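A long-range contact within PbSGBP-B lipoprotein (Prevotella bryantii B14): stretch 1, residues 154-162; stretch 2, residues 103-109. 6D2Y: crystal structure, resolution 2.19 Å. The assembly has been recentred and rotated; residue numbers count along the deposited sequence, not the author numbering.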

# COMPACT_ATOMS: atom_id res chain seq x y z
N ASP A 154 -0.51 -9.50 5.64
CA ASP A 154 -0.31 -10.18 6.91
C ASP A 154 -1.46 -11.15 7.13
O ASP A 154 -2.55 -11.01 6.55
CB ASP A 154 -0.21 -9.20 8.07
CG ASP A 154 0.56 -9.76 9.25
OD1 ASP A 154 0.70 -11.00 9.32
OD2 ASP A 154 1.02 -8.98 10.10
N TYR A 155 -1.20 -12.15 7.98
CA TYR A 155 -2.20 -13.15 8.37
C TYR A 155 -2.75 -13.91 7.16
O TYR A 155 -3.95 -14.17 7.06
CB TYR A 155 -3.33 -12.51 9.18
CG TYR A 155 -2.84 -11.82 10.43
CD1 TYR A 155 -2.87 -10.43 10.54
CD2 TYR A 155 -2.35 -12.55 11.50
CE1 TYR A 155 -2.41 -9.80 11.69
CE2 TYR A 155 -1.89 -11.93 12.65
CZ TYR A 155 -1.93 -10.55 12.74
OH TYR A 155 -1.47 -9.93 13.88
N PHE A 156 -1.85 -14.27 6.24
CA PHE A 156 -2.18 -15.18 5.15
C PHE A 156 -1.89 -16.59 5.64
O PHE A 156 -0.78 -17.11 5.49
CB PHE A 156 -1.37 -14.85 3.89
CG PHE A 156 -1.64 -13.48 3.34
CD1 PHE A 156 -2.90 -12.92 3.41
CD2 PHE A 156 -0.61 -12.75 2.76
CE1 PHE A 156 -3.14 -11.66 2.90
CE2 PHE A 156 -0.85 -11.49 2.25
CZ PHE A 156 -2.11 -10.94 2.32
N LEU A 157 -2.89 -17.22 6.24
CA LEU A 157 -2.74 -18.54 6.85
C LEU A 157 -3.58 -19.55 6.09
O LEU A 157 -4.80 -19.39 5.97
CB LEU A 157 -3.12 -18.49 8.33
CG LEU A 157 -2.66 -17.22 9.04
CD1 LEU A 157 -3.38 -17.04 10.37
CD2 LEU A 157 -1.15 -17.25 9.25
N ASP A 158 -2.92 -20.60 5.59
CA ASP A 158 -3.54 -21.62 4.75
C ASP A 158 -3.52 -22.95 5.49
O ASP A 158 -2.48 -23.37 6.00
CB ASP A 158 -2.79 -21.73 3.42
CG ASP A 158 -3.40 -22.77 2.49
OD1 ASP A 158 -4.59 -22.63 2.13
OD2 ASP A 158 -2.68 -23.71 2.10
N TYR A 159 -4.68 -23.61 5.55
CA TYR A 159 -4.83 -24.88 6.25
C TYR A 159 -5.44 -25.91 5.32
O TYR A 159 -6.11 -25.58 4.34
CB TYR A 159 -5.70 -24.74 7.51
CG TYR A 159 -5.16 -23.80 8.56
CD1 TYR A 159 -5.74 -22.55 8.76
CD2 TYR A 159 -4.10 -24.17 9.37
CE1 TYR A 159 -5.26 -21.69 9.73
CE2 TYR A 159 -3.61 -23.31 10.34
CZ TYR A 159 -4.20 -22.08 10.51
OH TYR A 159 -3.72 -21.22 11.48
N ASP A 160 -5.20 -27.19 5.66
CA ASP A 160 -5.81 -28.28 4.91
C ASP A 160 -7.33 -28.22 5.00
O ASP A 160 -8.03 -28.27 3.98
CB ASP A 160 -5.30 -29.63 5.43
CG ASP A 160 -3.83 -29.84 5.15
OD1 ASP A 160 -3.29 -30.88 5.58
OD2 ASP A 160 -3.22 -28.96 4.50
N ASN A 161 -7.86 -28.12 6.22
CA ASN A 161 -9.31 -28.11 6.43
C ASN A 161 -9.95 -26.79 6.04
O ASN A 161 -11.19 -26.70 6.04
CB ASN A 161 -9.62 -28.45 7.89
CG ASN A 161 -8.65 -27.80 8.86
OD1 ASN A 161 -7.45 -27.71 8.59
ND2 ASN A 161 -9.17 -27.36 10.00
N TYR A 162 -9.17 -25.76 5.73
CA TYR A 162 -9.72 -24.50 5.26
C TYR A 162 -8.68 -23.76 4.43
O TYR A 162 -7.83 -23.05 4.97
CB TYR A 162 -10.18 -23.63 6.43
CG TYR A 162 -11.35 -22.73 6.10
CD1 TYR A 162 -11.24 -21.74 5.13
CD2 TYR A 162 -12.57 -22.88 6.75
CE1 TYR A 162 -12.31 -20.92 4.82
CE2 TYR A 162 -13.65 -22.06 6.44
CZ TYR A 162 -13.51 -21.09 5.47
OH TYR A 162 -14.57 -20.27 5.16
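Stretch 2 103-109: EIPSVVT

Stretch 2 runs past stretch 1 as a mostly extended loop, interrupted at Ser-106 and leaving the extended region at Thr-109, without regular strand pairing, and no backbone-to-backbone hydrogen bond joins the two. The CA atoms come nearest at Tyr-159 and Val-107, still 7.0 Å apart, and the contact is made by side chains and by carbonyl groups of stretch 2. Both stretches run the same general way: the early residues of stretch 2 meet Tyr-155 and Leu-157, the late ones Asn-161.

Glu-103 stays clear of the contact. Ile-104, phi/psi -70/132, points its CB toward stretch 1 and spreads over three residues: its CD1 lies 4.3 Å from CE2 at the edge of the Tyr-155 ring, and its CG2 lies 4.2 Å from Leu-157 CD1 and 3.9 Å from Tyr-159 OH. Pro-105, also extended at -71/138, has its CA-to-CB bond sideways; its O accepts a hydrogen bond from Tyr-159 OH at 2.8 Å. This bond ties the far end of a long side chain to the opposing backbone.

At Ser-106 the backbone bends, with phi/psi -81/-39. Its CB points away, yet its O comes within 3.2 Å of Tyr-159 CE2, near the plane of the ring at its edge. Val-107 returns to an extended conformation (-118/116); its CA-to-CB bond also points away, whereas that of Val-108 points toward stretch 1. There chi1 is p (52°), and CG1 sits over the face of the Tyr-159 ring, 3.4 Å from the centroid and only 7° off the normal, a well-centred CH-pi contact.

Val-108 also engages Asn-161 through its backbone: Asn-161 ND2 donates to Val-108 O at 3.1 Å, while a water accepts from Val-108 N at 3.1 Å and donates to Asn-161 OD1 at 2.8 Å. Both ends of the amide are thus used. Thr-109 then points away. In this contact, Tyr-159 is held by its hydroxyl and covered on one face by Val-108, with Ile-104 packing beside it and Asn-161 bonded to the backbone of Val-108.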

# COMPACT_ATOMS: atom_id res chain seq x y z
N GLU A 103 1.03 -17.78 20.06
CA GLU A 103 1.48 -18.23 18.74
C GLU A 103 0.31 -18.70 17.89
O GLU A 103 -0.66 -19.28 18.39
CB GLU A 103 2.50 -19.35 18.89
CG GLU A 103 3.84 -18.88 19.44
CD GLU A 103 4.41 -17.72 18.65
OE1 GLU A 103 4.38 -17.77 17.40
OE2 GLU A 103 4.89 -16.75 19.29
N ILE A 104 0.40 -18.43 16.59
CA ILE A 104 -0.61 -18.90 15.64
C ILE A 104 -0.51 -20.41 15.50
O ILE A 104 0.60 -20.94 15.33
CB ILE A 104 -0.41 -18.21 14.28
CG1 ILE A 104 -1.03 -16.82 14.28
CG2 ILE A 104 -0.99 -19.06 13.15
CD1 ILE A 104 -0.25 -15.80 13.48
N PRO A 105 -1.61 -21.15 15.59
CA PRO A 105 -1.54 -22.61 15.45
C PRO A 105 -1.24 -23.02 14.01
O PRO A 105 -1.79 -22.47 13.06
CB PRO A 105 -2.93 -23.08 15.89
CG PRO A 105 -3.82 -21.90 15.60
CD PRO A 105 -2.98 -20.68 15.87
N SER A 106 -0.36 -24.01 13.87
CA SER A 106 -0.00 -24.51 12.54
C SER A 106 -1.04 -25.49 12.01
O SER A 106 -1.35 -25.48 10.82
CB SER A 106 1.38 -25.16 12.57
OG SER A 106 2.40 -24.18 12.63
N VAL A 107 -1.58 -26.35 12.87
CA VAL A 107 -2.70 -27.23 12.54
C VAL A 107 -3.85 -26.84 13.47
O VAL A 107 -3.73 -26.94 14.70
CB VAL A 107 -2.32 -28.71 12.66
CG1 VAL A 107 -1.60 -28.99 13.96
CG2 VAL A 107 -3.58 -29.58 12.53
N VAL A 108 -4.94 -26.35 12.90
CA VAL A 108 -6.07 -25.85 13.67
C VAL A 108 -7.17 -26.90 13.68
O VAL A 108 -7.55 -27.44 12.63
CB VAL A 108 -6.58 -24.51 13.09
CG1 VAL A 108 -6.85 -24.61 11.60
CG2 VAL A 108 -7.84 -24.05 13.82
N THR A 109 -7.66 -27.23 14.87
CA THR A 109 -8.75 -28.17 15.02
C THR A 109 -9.93 -27.59 15.78
O THR A 109 -10.94 -28.28 15.94
CB THR A 109 -8.27 -29.45 15.73
OG1 THR A 109 -7.54 -29.11 16.92
CG2 THR A 109 -7.37 -30.26 14.81
O HOH W 1 -5.10 -27.61 10.04